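Local coordinates for conserved uncharacterized protein (predicted phosphoesterase COG0622) (Streptococcus pneumoniae, PDB 3CK2), which is a predicted metal-dependent phosphoesterase of the calcineurin-like superfamily, holding two manganese ions and probably hydrolysing phosphate esters of a substrate not yet identified, at residues 19-24 / 132-137; 99-104 / 125-130; 158-161 / 165-168. All blocks are in the same frame, centred on the assembly; numbering follows the deposited sequence.

Interaction 1: residues 19-24 / 132-137; sequences SLIVEE and SISQPR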
ATOM      1  N   SER A  19     -12.851 -10.479  -4.145  1.00 21.38           N
ATOM      2  CA  SER A  19     -13.595  -9.309  -3.782  1.00 22.21           C
ATOM      3  C   SER A  19     -14.071  -9.347  -2.324  1.00 22.10           C
ATOM      4  O   SER A  19     -14.236  -8.301  -1.720  1.00 21.20           O
ATOM      5  CB  SER A  19     -14.782  -9.120  -4.747  1.00 22.54           C
ATOM      6  OG  SER A  19     -15.568 -10.276  -4.793  1.00 22.79           O
ATOM      7  N   LEU A  20     -14.260 -10.540  -1.752  1.00 23.27           N
ATOM      8  CA  LEU A  20     -14.705 -10.634  -0.354  1.00 23.68           C
ATOM      9  C   LEU A  20     -13.632 -10.065   0.547  1.00 23.38           C
ATOM     10  O   LEU A  20     -13.951  -9.394   1.533  1.00 22.30           O
ATOM     11  CB  LEU A  20     -15.036 -12.063   0.077  1.00 24.06           C
ATOM     12  CG  LEU A  20     -16.391 -12.725  -0.234  1.00 27.81           C
ATOM     13  CD1 LEU A  20     -16.417 -14.133   0.411  1.00 27.86           C
ATOM     14  CD2 LEU A  20     -17.653 -11.938   0.209  1.00 28.43           C
ATOM     15  N   ILE A  21     -12.357 -10.295   0.216  1.00 23.44           N
ATOM     16  CA  ILE A  21     -11.288  -9.759   1.093  1.00 23.47           C
ATOM     17  C   ILE A  21     -11.179  -8.230   1.047  1.00 23.41           C
ATOM     18  O   ILE A  21     -10.898  -7.568   2.051  1.00 24.46           O
ATOM     19  CB  ILE A  21      -9.886 -10.469   0.925  1.00 22.98           C
ATOM     20  CG1 ILE A  21      -9.052 -10.235   2.198  1.00 23.53           C
ATOM     21  CG2 ILE A  21      -9.124 -10.038  -0.317  1.00 19.96           C
ATOM     22  CD1 ILE A  21      -9.625 -10.869   3.489  1.00 20.69           C
ATOM     23  N   VAL A  22     -11.405  -7.681  -0.128  1.00 23.82           N
ATOM     24  CA  VAL A  22     -11.409  -6.235  -0.330  1.00 23.76           C
ATOM     25  C   VAL A  22     -12.565  -5.570   0.442  1.00 23.63           C
ATOM     26  O   VAL A  22     -12.369  -4.545   1.103  1.00 23.70           O
ATOM     27  CB  VAL A  22     -11.457  -5.934  -1.848  1.00 23.59           C
ATOM     28  CG1 VAL A  22     -11.767  -4.449  -2.113  1.00 22.67           C
ATOM     29  CG2 VAL A  22     -10.144  -6.371  -2.464  1.00 21.54           C
ATOM     30  N   GLU A  23     -13.756  -6.165   0.337  1.00 23.90           N
ATOM     31  CA  GLU A  23     -14.966  -5.720   1.081  1.00 24.42           C
ATOM     32  C   GLU A  23     -14.757  -5.796   2.604  1.00 23.94           C
ATOM     33  O   GLU A  23     -15.129  -4.899   3.334  1.00 23.30           O
ATOM     34  CB  GLU A  23     -16.186  -6.578   0.694  1.00 24.25           C
ATOM     35  CG  GLU A  23     -17.508  -6.151   1.351  1.00 24.57           C
ATOM     36  CD  GLU A  23     -18.715  -7.027   0.976  1.00 25.64           C
ATOM     37  OE1 GLU A  23     -18.519  -8.179   0.526  1.00 28.39           O
ATOM     38  OE2 GLU A  23     -19.871  -6.580   1.184  1.00 27.41           O
ATOM     39  N   GLU A  24     -14.173  -6.899   3.056  1.00 24.72           N
ATOM     40  CA  GLU A  24     -13.917  -7.128   4.469  1.00 25.30           C
ATOM     41  C   GLU A  24     -12.974  -6.081   5.050  1.00 24.89           C
ATOM     42  O   GLU A  24     -13.226  -5.558   6.132  1.00 26.04           O
ATOM     43  CB  GLU A  24     -13.339  -8.513   4.689  1.00 24.89           C
ATOM     44  CG  GLU A  24     -13.161  -8.776   6.152  1.00 28.44           C
ATOM     45  CD  GLU A  24     -12.810 -10.217   6.490  1.00 29.10           C
ATOM     46  OE1 GLU A  24     -12.762 -11.075   5.552  1.00 33.17           O
ATOM     47  OE2 GLU A  24     -12.592 -10.453   7.709  1.00 28.55           O
ATOM     48  N   SER A 132       1.158  -9.406  -0.972  1.00 19.85           N
ATOM     49  CA  SER A 132      -0.097  -9.786  -1.622  1.00 18.92           C
ATOM     50  C   SER A 132      -1.117 -10.387  -0.629  1.00 18.86           C
ATOM     51  O   SER A 132      -0.831 -11.350   0.092  1.00 18.30           O
ATOM     52  CB  SER A 132       0.157 -10.726  -2.794  1.00 18.98           C
ATOM     53  OG  SER A 132      -1.079 -11.210  -3.290  1.00 18.10           O
ATOM     54  N   ILE A 133      -2.330  -9.819  -0.619  1.00 18.73           N
ATOM     55  CA  ILE A 133      -3.383 -10.294   0.277  1.00 18.23           C
ATOM     56  C   ILE A 133      -4.010 -11.609  -0.236  1.00 18.71           C
ATOM     57  O   ILE A 133      -4.831 -12.177   0.452  1.00 18.48           O
ATOM     58  CB  ILE A 133      -4.455  -9.146   0.539  1.00 18.86           C
ATOM     59  CG1 ILE A 133      -5.247  -9.367   1.846  1.00 18.79           C
ATOM     60  CG2 ILE A 133      -5.377  -8.847  -0.707  1.00 16.94           C
ATOM     61  CD1 ILE A 133      -6.070  -8.135   2.253  1.00 17.03           C
ATOM     62  N   SER A 134      -3.644 -12.077  -1.451  1.00 18.66           N
ATOM     63  CA  SER A 134      -4.183 -13.326  -2.028  1.00 17.57           C
ATOM     64  C   SER A 134      -3.149 -14.282  -2.580  1.00 17.31           C
ATOM     65  O   SER A 134      -3.418 -15.446  -2.617  1.00 17.88           O
ATOM     66  CB  SER A 134      -5.160 -13.025  -3.160  1.00 17.42           C
ATOM     67  OG  SER A 134      -6.231 -12.280  -2.671  1.00 18.52           O
ATOM     68  N   GLN A 135      -1.992 -13.805  -3.040  1.00 17.93           N
ATOM     69  CA  GLN A 135      -1.013 -14.633  -3.769  1.00 17.77           C
ATOM     70  C   GLN A 135       0.387 -14.286  -3.318  1.00 18.89           C
ATOM     71  O   GLN A 135       1.152 -13.623  -4.053  1.00 19.88           O
ATOM     72  CB  GLN A 135      -1.094 -14.334  -5.265  1.00 18.97           C
ATOM     73  CG  GLN A 135      -2.341 -14.867  -5.939  1.00 17.41           C
ATOM     74  CD  GLN A 135      -2.389 -14.603  -7.407  1.00 17.89           C
ATOM     75  OE1 GLN A 135      -3.377 -14.950  -8.057  1.00 19.15           O
ATOM     76  NE2 GLN A 135      -1.350 -14.004  -7.956  1.00 16.92           N
ATOM     77  N   PRO A 136       0.718 -14.672  -2.078  1.00 18.74           N
ATOM     78  CA  PRO A 136       2.014 -14.383  -1.507  1.00 18.10           C
ATOM     79  C   PRO A 136       3.173 -15.060  -2.256  1.00 17.76           C
ATOM     80  O   PRO A 136       3.040 -16.193  -2.738  1.00 18.22           O
ATOM     81  CB  PRO A 136       1.876 -14.908  -0.081  1.00 17.84           C
ATOM     82  CG  PRO A 136       0.790 -15.932  -0.154  1.00 17.99           C
ATOM     83  CD  PRO A 136      -0.140 -15.430  -1.139  1.00 18.47           C
ATOM     84  N   ARG A 137       4.278 -14.336  -2.373  1.00 17.25           N
ATOM     85  CA  ARG A 137       5.486 -14.823  -3.025  1.00 17.34           C
ATOM     86  C   ARG A 137       6.677 -14.499  -2.141  1.00 17.21           C
ATOM     87  O   ARG A 137       6.570 -13.750  -1.147  1.00 16.45           O
ATOM     88  CB  ARG A 137       5.663 -14.167  -4.424  1.00 17.65           C
ATOM     89  CG  ARG A 137       4.520 -14.441  -5.421  1.00 16.35           C
ATOM     90  CD  ARG A 137       4.428 -15.930  -5.865  1.00 17.40           C
ATOM     91  NE  ARG A 137       3.435 -16.046  -6.923  1.00 18.35           N
ATOM     92  CZ  ARG A 137       2.138 -16.359  -6.794  1.00 20.15           C
ATOM     93  NH1 ARG A 137       1.609 -16.701  -5.636  1.00 23.39           N
ATOM     94  NH2 ARG A 137       1.356 -16.336  -7.870  1.00 19.02           N
TER

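Interaction 2: residues 99-104 / 125-130; sequences YWAQEE and ILFLNP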
ATOM      1  N   TYR A  99      13.409   7.919  -7.967  1.00 31.23           N
ATOM      2  CA  TYR A  99      13.526   9.232  -8.600  1.00 31.17           C
ATOM      3  C   TYR A  99      12.194  10.011  -8.524  1.00 31.02           C
ATOM      4  O   TYR A  99      12.161  11.199  -8.195  1.00 30.27           O
ATOM      5  CB  TYR A  99      13.979   9.071 -10.044  1.00 31.20           C
ATOM      6  CG  TYR A  99      14.173  10.381 -10.795  1.00 31.34           C
ATOM      7  CD1 TYR A  99      15.322  11.146 -10.623  1.00 30.92           C
ATOM      8  CD2 TYR A  99      13.205  10.837 -11.693  1.00 31.63           C
ATOM      9  CE1 TYR A  99      15.502  12.347 -11.321  1.00 31.22           C
ATOM     10  CE2 TYR A  99      13.370  12.019 -12.382  1.00 31.69           C
ATOM     11  CZ  TYR A  99      14.519  12.769 -12.197  1.00 31.17           C
ATOM     12  OH  TYR A  99      14.656  13.929 -12.898  1.00 30.17           O
ATOM     13  N   TRP A 100      11.100   9.299  -8.799  1.00 31.16           N
ATOM     14  CA  TRP A 100       9.751   9.856  -8.780  1.00 30.76           C
ATOM     15  C   TRP A 100       9.403  10.291  -7.383  1.00 30.54           C
ATOM     16  O   TRP A 100       8.857  11.359  -7.211  1.00 31.46           O
ATOM     17  CB  TRP A 100       8.728   8.819  -9.295  1.00 30.51           C
ATOM     18  CG  TRP A 100       7.286   9.231  -9.160  1.00 30.47           C
ATOM     19  CD1 TRP A 100       6.741  10.413  -9.573  1.00 30.50           C
ATOM     20  CD2 TRP A 100       6.200   8.468  -8.599  1.00 29.51           C
ATOM     21  NE1 TRP A 100       5.396  10.445  -9.294  1.00 30.39           N
ATOM     22  CE2 TRP A 100       5.034   9.264  -8.699  1.00 29.73           C
ATOM     23  CE3 TRP A 100       6.099   7.204  -8.007  1.00 30.38           C
ATOM     24  CZ2 TRP A 100       3.780   8.831  -8.241  1.00 29.27           C
ATOM     25  CZ3 TRP A 100       4.852   6.776  -7.554  1.00 30.12           C
ATOM     26  CH2 TRP A 100       3.711   7.584  -7.683  1.00 29.85           C
ATOM     27  N   ALA A 101       9.718   9.461  -6.387  1.00 30.67           N
ATOM     28  CA  ALA A 101       9.398   9.750  -4.988  1.00 30.38           C
ATOM     29  C   ALA A 101      10.140  10.986  -4.485  1.00 30.08           C
ATOM     30  O   ALA A 101       9.643  11.731  -3.629  1.00 29.82           O
ATOM     31  CB  ALA A 101       9.707   8.527  -4.085  1.00 30.49           C
ATOM     32  N   GLN A 102      11.332  11.203  -5.027  1.00 29.89           N
ATOM     33  CA  GLN A 102      12.146  12.329  -4.630  1.00 29.96           C
ATOM     34  C   GLN A 102      11.631  13.597  -5.310  1.00 29.48           C
ATOM     35  O   GLN A 102      11.529  14.645  -4.666  1.00 29.05           O
ATOM     36  CB  GLN A 102      13.606  12.079  -4.992  1.00 30.66           C
ATOM     37  CG  GLN A 102      14.166  10.777  -4.493  1.00 32.06           C
ATOM     38  CD  GLN A 102      15.084  10.950  -3.342  1.00 36.44           C
ATOM     39  OE1 GLN A 102      16.178  11.503  -3.502  1.00 39.80           O
ATOM     40  NE2 GLN A 102      14.668  10.471  -2.152  1.00 39.19           N
ATOM     41  N   GLU A 103      11.272  13.505  -6.593  1.00 29.13           N
ATOM     42  CA  GLU A 103      10.691  14.666  -7.278  1.00 29.04           C
ATOM     43  C   GLU A 103       9.349  15.103  -6.650  1.00 27.83           C
ATOM     44  O   GLU A 103       9.045  16.293  -6.598  1.00 27.54           O
ATOM     45  CB  GLU A 103      10.628  14.471  -8.813  1.00 29.44           C
ATOM     46  CG  GLU A 103       9.380  13.789  -9.400  1.00 31.57           C
ATOM     47  CD  GLU A 103       9.411  13.677 -10.956  1.00 31.60           C
ATOM     48  OE1 GLU A 103       9.863  14.666 -11.610  1.00 34.95           O
ATOM     49  OE2 GLU A 103       8.980  12.610 -11.506  1.00 31.09           O
ATOM     50  N   GLU A 104       8.588  14.140  -6.135  1.00 26.61           N
ATOM     51  CA  GLU A 104       7.345  14.407  -5.420  1.00 26.10           C
ATOM     52  C   GLU A 104       7.559  14.871  -3.989  1.00 25.31           C
ATOM     53  O   GLU A 104       6.630  15.371  -3.373  1.00 25.15           O
ATOM     54  CB  GLU A 104       6.488  13.131  -5.353  1.00 26.23           C
ATOM     55  CG  GLU A 104       5.937  12.641  -6.664  1.00 26.77           C
ATOM     56  CD  GLU A 104       4.919  13.582  -7.282  1.00 29.50           C
ATOM     57  OE1 GLU A 104       4.342  14.451  -6.590  1.00 30.87           O
ATOM     58  OE2 GLU A 104       4.690  13.450  -8.489  1.00 31.84           O
ATOM     59  N   ILE A 125      12.290   8.811   2.937  1.00 18.97           N
ATOM     60  CA  ILE A 125      11.073   8.265   2.354  1.00 18.35           C
ATOM     61  C   ILE A 125      10.877   6.798   2.719  1.00 18.00           C
ATOM     62  O   ILE A 125      11.738   5.945   2.452  1.00 17.39           O
ATOM     63  CB  ILE A 125      11.050   8.428   0.797  1.00 18.32           C
ATOM     64  CG1 ILE A 125      11.444   9.863   0.396  1.00 17.44           C
ATOM     65  CG2 ILE A 125       9.654   8.050   0.253  1.00 17.95           C
ATOM     66  CD1 ILE A 125      11.619  10.118  -1.099  1.00 17.21           C
ATOM     67  N   LEU A 126       9.728   6.521   3.330  1.00 17.53           N
ATOM     68  CA  LEU A 126       9.265   5.152   3.539  1.00 17.43           C
ATOM     69  C   LEU A 126       8.700   4.575   2.238  1.00 18.11           C
ATOM     70  O   LEU A 126       7.748   5.148   1.656  1.00 17.29           O
ATOM     71  CB  LEU A 126       8.173   5.114   4.604  1.00 16.89           C
ATOM     72  CG  LEU A 126       7.480   3.774   4.860  1.00 16.72           C
ATOM     73  CD1 LEU A 126       8.457   2.739   5.415  1.00 14.35           C
ATOM     74  CD2 LEU A 126       6.279   3.968   5.767  1.00 16.21           C
ATOM     75  N   PHE A 127       9.307   3.464   1.787  1.00 18.67           N
ATOM     76  CA  PHE A 127       8.798   2.648   0.688  1.00 19.50           C
ATOM     77  C   PHE A 127       8.186   1.366   1.260  1.00 19.85           C
ATOM     78  O   PHE A 127       8.818   0.653   2.040  1.00 20.22           O
ATOM     79  CB  PHE A 127       9.907   2.282  -0.312  1.00 20.14           C
ATOM     80  CG  PHE A 127      10.486   3.475  -1.049  1.00 21.01           C
ATOM     81  CD1 PHE A 127      10.064   3.791  -2.343  1.00 21.13           C
ATOM     82  CD2 PHE A 127      11.447   4.268  -0.457  1.00 21.06           C
ATOM     83  CE1 PHE A 127      10.595   4.886  -3.011  1.00 19.64           C
ATOM     84  CE2 PHE A 127      11.979   5.363  -1.128  1.00 21.27           C
ATOM     85  CZ  PHE A 127      11.530   5.676  -2.398  1.00 21.12           C
ATOM     86  N   LEU A 128       6.959   1.075   0.846  1.00 20.38           N
ATOM     87  CA  LEU A 128       6.191  -0.032   1.393  1.00 20.56           C
ATOM     88  C   LEU A 128       5.454  -0.780   0.301  1.00 20.32           C
ATOM     89  O   LEU A 128       4.700  -0.182  -0.483  1.00 19.74           O
ATOM     90  CB  LEU A 128       5.168   0.468   2.432  1.00 21.09           C
ATOM     91  CG  LEU A 128       4.180  -0.534   3.053  1.00 20.54           C
ATOM     92  CD1 LEU A 128       4.908  -1.489   4.022  1.00 20.05           C
ATOM     93  CD2 LEU A 128       3.131   0.243   3.788  1.00 21.64           C
ATOM     94  N   ASN A 129       5.683  -2.094   0.285  1.00 20.32           N
ATOM     95  CA  ASN A 129       4.832  -3.041  -0.407  1.00 20.26           C
ATOM     96  C   ASN A 129       4.126  -3.795   0.701  1.00 19.68           C
ATOM     97  O   ASN A 129       4.785  -4.395   1.581  1.00 18.34           O
ATOM     98  CB  ASN A 129       5.666  -3.974  -1.297  1.00 20.48           C
ATOM     99  CG  ASN A 129       4.798  -4.845  -2.215  1.00 21.61           C
ATOM    100  OD1 ASN A 129       3.768  -5.364  -1.802  1.00 22.44           O
ATOM    101  ND2 ASN A 129       5.226  -5.008  -3.460  1.00 21.64           N
ATOM    102  N   PRO A 130       2.788  -3.772   0.692  1.00 19.02           N
ATOM    103  CA  PRO A 130       2.098  -4.465   1.782  1.00 18.88           C
ATOM    104  C   PRO A 130       2.153  -6.003   1.702  1.00 18.81           C
ATOM    105  O   PRO A 130       1.640  -6.638   2.583  1.00 17.71           O
ATOM    106  CB  PRO A 130       0.650  -3.970   1.621  1.00 19.23           C
ATOM    107  CG  PRO A 130       0.507  -3.776   0.143  1.00 18.48           C
ATOM    108  CD  PRO A 130       1.830  -3.178  -0.271  1.00 19.87           C
TER

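Interaction 3: residues 158-161 / 165-168; sequences DFLT and EVYP. With SRT (S,R meso-tartaric acid), chain F.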
ATOM      1  N   ASP A 158       3.357  -2.485  10.584  1.00 23.01           N
ATOM      2  CA  ASP A 158       3.016  -3.864  10.922  1.00 22.24           C
ATOM      3  C   ASP A 158       2.390  -4.528   9.731  1.00 22.29           C
ATOM      4  O   ASP A 158       1.627  -3.904   8.999  1.00 21.99           O
ATOM      5  CB  ASP A 158       2.017  -3.903  12.052  1.00 22.69           C
ATOM      6  CG  ASP A 158       2.630  -3.528  13.380  1.00 22.66           C
ATOM      7  OD1 ASP A 158       3.550  -4.227  13.887  1.00 22.33           O
ATOM      8  OD2 ASP A 158       2.205  -2.494  13.891  1.00 22.56           O
ATOM      9  N   PHE A 159       2.711  -5.800   9.538  1.00 22.20           N
ATOM     10  CA  PHE A 159       2.027  -6.595   8.534  1.00 22.07           C
ATOM     11  C   PHE A 159       0.975  -7.491   9.177  1.00 21.45           C
ATOM     12  O   PHE A 159       1.208  -8.070  10.206  1.00 21.21           O
ATOM     13  CB  PHE A 159       3.040  -7.379   7.704  1.00 22.75           C
ATOM     14  CG  PHE A 159       3.929  -6.496   6.877  1.00 21.32           C
ATOM     15  CD1 PHE A 159       3.591  -6.173   5.592  1.00 20.80           C
ATOM     16  CD2 PHE A 159       5.102  -5.987   7.404  1.00 22.30           C
ATOM     17  CE1 PHE A 159       4.418  -5.375   4.860  1.00 22.14           C
ATOM     18  CE2 PHE A 159       5.937  -5.193   6.656  1.00 22.50           C
ATOM     19  CZ  PHE A 159       5.587  -4.877   5.390  1.00 21.34           C
ATOM     20  N   LEU A 160      -0.200  -7.549   8.547  1.00 21.46           N
ATOM     21  CA  LEU A 160      -1.403  -8.138   9.141  1.00 21.42           C
ATOM     22  C   LEU A 160      -1.882  -9.264   8.266  1.00 20.28           C
ATOM     23  O   LEU A 160      -1.741  -9.230   7.047  1.00 19.25           O
ATOM     24  CB  LEU A 160      -2.514  -7.098   9.295  1.00 21.58           C
ATOM     25  CG  LEU A 160      -2.581  -6.179  10.538  1.00 23.95           C
ATOM     26  CD1 LEU A 160      -1.273  -5.610  10.945  1.00 23.26           C
ATOM     27  CD2 LEU A 160      -3.570  -5.066  10.236  1.00 24.26           C
ATOM     28  N   THR A 161      -2.433 -10.279   8.910  1.00 20.17           N
ATOM     29  CA  THR A 161      -2.931 -11.426   8.206  1.00 18.83           C
ATOM     30  C   THR A 161      -4.356 -11.133   7.773  1.00 19.26           C
ATOM     31  O   THR A 161      -4.929 -10.078   8.094  1.00 18.50           O
ATOM     32  CB  THR A 161      -2.884 -12.707   9.060  1.00 18.98           C
ATOM     33  OG1 THR A 161      -3.860 -12.636  10.094  1.00 16.42           O
ATOM     34  CG2 THR A 161      -1.471 -12.973   9.629  1.00 16.49           C
ATOM     35  N   GLU A 165      -4.464  -9.910  12.240  1.00 17.68           N
ATOM     36  CA  GLU A 165      -3.546 -10.064  13.373  1.00 17.45           C
ATOM     37  C   GLU A 165      -2.181  -9.689  12.871  1.00 17.53           C
ATOM     38  O   GLU A 165      -1.869  -9.972  11.720  1.00 18.04           O
ATOM     39  CB  GLU A 165      -3.474 -11.514  13.828  1.00 17.59           C
ATOM     40  CG  GLU A 165      -4.795 -12.189  14.053  1.00 20.02           C
ATOM     41  CD  GLU A 165      -5.368 -11.983  15.418  1.00 25.34           C
ATOM     42  OE1 GLU A 165      -4.635 -11.580  16.361  1.00 29.80           O
ATOM     43  OE2 GLU A 165      -6.577 -12.282  15.564  1.00 30.57           O
ATOM     44  N   VAL A 166      -1.342  -9.116  13.733  1.00 17.76           N
ATOM     45  CA  VAL A 166       0.033  -8.812  13.360  1.00 17.45           C
ATOM     46  C   VAL A 166       0.749 -10.139  13.093  1.00 17.82           C
ATOM     47  O   VAL A 166       0.622 -11.104  13.851  1.00 18.54           O
ATOM     48  CB  VAL A 166       0.736  -7.965  14.421  1.00 17.24           C
ATOM     49  CG1 VAL A 166       2.159  -7.658  14.062  1.00 18.23           C
ATOM     50  CG2 VAL A 166      -0.018  -6.650  14.663  1.00 17.55           C
ATOM     51  N   TYR A 167       1.431 -10.208  11.969  1.00 18.03           N
ATOM     52  CA  TYR A 167       2.292 -11.329  11.696  1.00 18.52           C
ATOM     53  C   TYR A 167       3.715 -11.007  12.193  1.00 19.16           C
ATOM     54  O   TYR A 167       4.327 -10.023  11.781  1.00 19.92           O
ATOM     55  CB  TYR A 167       2.294 -11.623  10.205  1.00 18.27           C
ATOM     56  CG  TYR A 167       2.799 -12.989   9.875  1.00 16.50           C
ATOM     57  CD1 TYR A 167       2.047 -14.101  10.186  1.00 15.56           C
ATOM     58  CD2 TYR A 167       4.025 -13.166   9.261  1.00 15.88           C
ATOM     59  CE1 TYR A 167       2.468 -15.369   9.882  1.00 17.02           C
ATOM     60  CE2 TYR A 167       4.468 -14.450   8.920  1.00 18.22           C
ATOM     61  CZ  TYR A 167       3.658 -15.545   9.229  1.00 17.58           C
ATOM     62  OH  TYR A 167       4.058 -16.809   8.976  1.00 18.37           O
ATOM     63  N   PRO A 168       4.219 -11.800  13.126  1.00 19.71           N
ATOM     64  CA  PRO A 168       5.490 -11.459  13.752  1.00 20.16           C
ATOM     65  C   PRO A 168       6.721 -11.677  12.888  1.00 20.79           C
ATOM     66  O   PRO A 168       6.724 -12.535  12.044  1.00 20.62           O
ATOM     67  CB  PRO A 168       5.536 -12.377  14.978  1.00 20.13           C
ATOM     68  CG  PRO A 168       4.667 -13.496  14.652  1.00 21.02           C
ATOM     69  CD  PRO A 168       3.598 -12.988  13.730  1.00 19.64           C
TER
HETATM   70  O1  SRT F 301       5.573  -3.732  17.455  0.50 50.09           O
HETATM   71  O11 SRT F 301       6.267  -5.821  17.624  0.50 48.69           O
HETATM   72  C1  SRT F 301       5.359  -4.969  17.450  0.50 49.93           C
HETATM   73  C2  SRT F 301       3.953  -5.447  17.195  0.50 49.71           C
HETATM   74  O2  SRT F 301       3.504  -4.817  15.997  0.50 49.91           O
HETATM   75  C3  SRT F 301       2.937  -5.085  18.297  0.50 49.99           C
HETATM   76  O3  SRT F 301       3.605  -4.788  19.533  0.50 49.59           O
HETATM   77  C4  SRT F 301       1.891  -6.169  18.498  0.50 50.00           C
HETATM   78  O4  SRT F 301       0.940  -5.942  19.284  0.50 50.28           O
HETATM   79  O41 SRT F 301       1.957  -7.253  17.870  0.50 49.37           O
HETATM   80  O   HOH W   1       4.329  -7.436  11.029  1.00 27.31           O

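Interaction 1: residues 19-24 / 132-137
Ile21, on the first turns of helix 19-29, packs against Ile133 in the loop that follows strand 125-130, and this pair carries nearly the whole contact. The closest approach is between Ile21 CG1 and Ile133 CD1, at 3.6 Å. A second touch, 4.0 Å between Ile21 CG2 and Ile133 CG2, joins the two methyl branches, so the side chains touch at more than one place and cross obliquely. In both residues CG1 stands opposite the backbone N (chi1 -158° each), which leaves CG2 wedged between N and the carbonyl carbon. The ends then differ: Ile133 is extended out to CD1 (chi2 168°) and reaches across, whereas Ile21 is bent at chi2, 64°, and offers CG1 rather than its terminal methyl. Ser134 borders the pair, its OG 4.4 Å from Ile21 CG2 and hydrogen-bonded to Ser15 O.

The loop is shaped from within by Ser132. Its OG accepts from Gln135 N at 2.8 Å and from Ser134 N at 3.3 Å, which makes an ST motif with an ST turn inside it. Asp14 O is a further partner of the same hydroxyl. Beyond, Gln135 O bonds to ND1 of His115, a manganese ligand, so the turn lies in the second shell of the metal site. With apolar atoms at its centre, the contact is nondirectional: the helix rests on the loop through buried methyl and methylene groups, while hydrogen bonds to Asp14 O, Ser15 O and His115 tie the loop to the residues around the metal site.

Interaction 2: residues 99-104 / 125-130
Ala101 sits with its methyl aimed at strand 125-130, and both Ile125 and Phe127 close on it. CB of Ala101 is 3.8 Å from CZ of Phe127, approaching the ring obliquely at its far end, and 3.9 Å from CD1 of Ile125. Ile125 CD1 and the far end of the Phe127 ring thus meet the methyl next to each other, on the side facing the strand, and this is the dense part of the contact. Ile125 CG1 lies opposite the carbonyl carbon (chi1 -47°) and the chain runs on extended, carrying CD1 up to the helix backbone, 3.6 Å from Ala101 O. Phe127, two residues on and so on the same face of the strand, starts off to one side of the helix, and only the end of its ring touches.

Helix 95-103 is laid over one face of the five-stranded mixed sheet, with the short axes of 99-103 and 125-130 10.3 Å apart at closest and running at 139°. The helix is an outer layer of the alpha-beta-beta-alpha sandwich expected of calcineurin-like phosphoesterases: helix, this sheet, then the second sheet. The other face of the same strand looks to that second sheet, where Leu126 and Leu128 lie on Val148 and Val157. On the helix side, Ala101 also touches Ile81 of strand 78-83, as does Trp100, which meets Arg70 in a cation-pi contact and gives a weak bond from NE1 to Glu104 OE2 at 3.2 Å; Glu104 OE1 forms a salt bridge with Lys79.

Toward solvent the character changes. Gln102 is exposed, and with its chain bent at chi2 (-106°) it brings NE2 alone up to the Ile125 end methyl, 3.2 Å from CD1, a tight polar-to-methyl touch without a bond at the margin.

Interaction 3: residues 158-161 / 165-168
Tyr167 N donates to Phe159 O at 2.8 Å in a nearly straight bond (175° at the hydrogen), and Thr161 N donates to Glu165 O at 2.9 Å. Between these two bonds Leu160 and Val166 form a single beta bridge, supported by a CA-H...O contact from Leu160 CA to Glu165 O at 3.2 Å. A water extends the ladder, accepting from Phe159 N and donating to Tyr167 O, both at 2.7 Å. The bridge closes a short hairpin-like return in which the chain leaves strand 154-160, turns through 162-164 and comes back on the way to strand 172-175, beside it in the six-stranded sheet. Thr161 OG1 bonds to Asp163 N inside that turn.

Asp158 and Val166 line the meso-tartaric acid pocket with Lys156 and Ser171. Val166 CG1, opposite its backbone N (chi1 179°), lies 3.7 Å from Asp158 OD1 and faces the ligand. Asp158 is gripped by Ser171 OG at OD1 and by a salt bridge from Arg147 at OD2. Farther out, Thr161 CG2 comes to 3.7 Å from Tyr167 CD1, the two side chains crossing at about a right angle.

In the fold
Interactions 1 and 2 are joined through the chain itself: strand 125-130 runs almost directly into loop 132-137, yet their centres are 23 Å apart, on opposite sides of the chain's centre. Interaction 1 lies close to the manganese site, the side chain of Ser134 about 9 Å from one ion. Interaction 3 lies at the end of strand 154-160 in the other sheet and contributes two of the four residues of the meso-tartaric acid pocket, a site separate from the metals. It touches interaction 2 through Phe159, whose CE1 is 3.4 Å from Asn129 O and whose CZ is 3.7 Å from Leu128 CD1, one of the places where the two sheets pack face to face. Interactions 1 and 3 come within about 6 Å at their nearest atoms without touching.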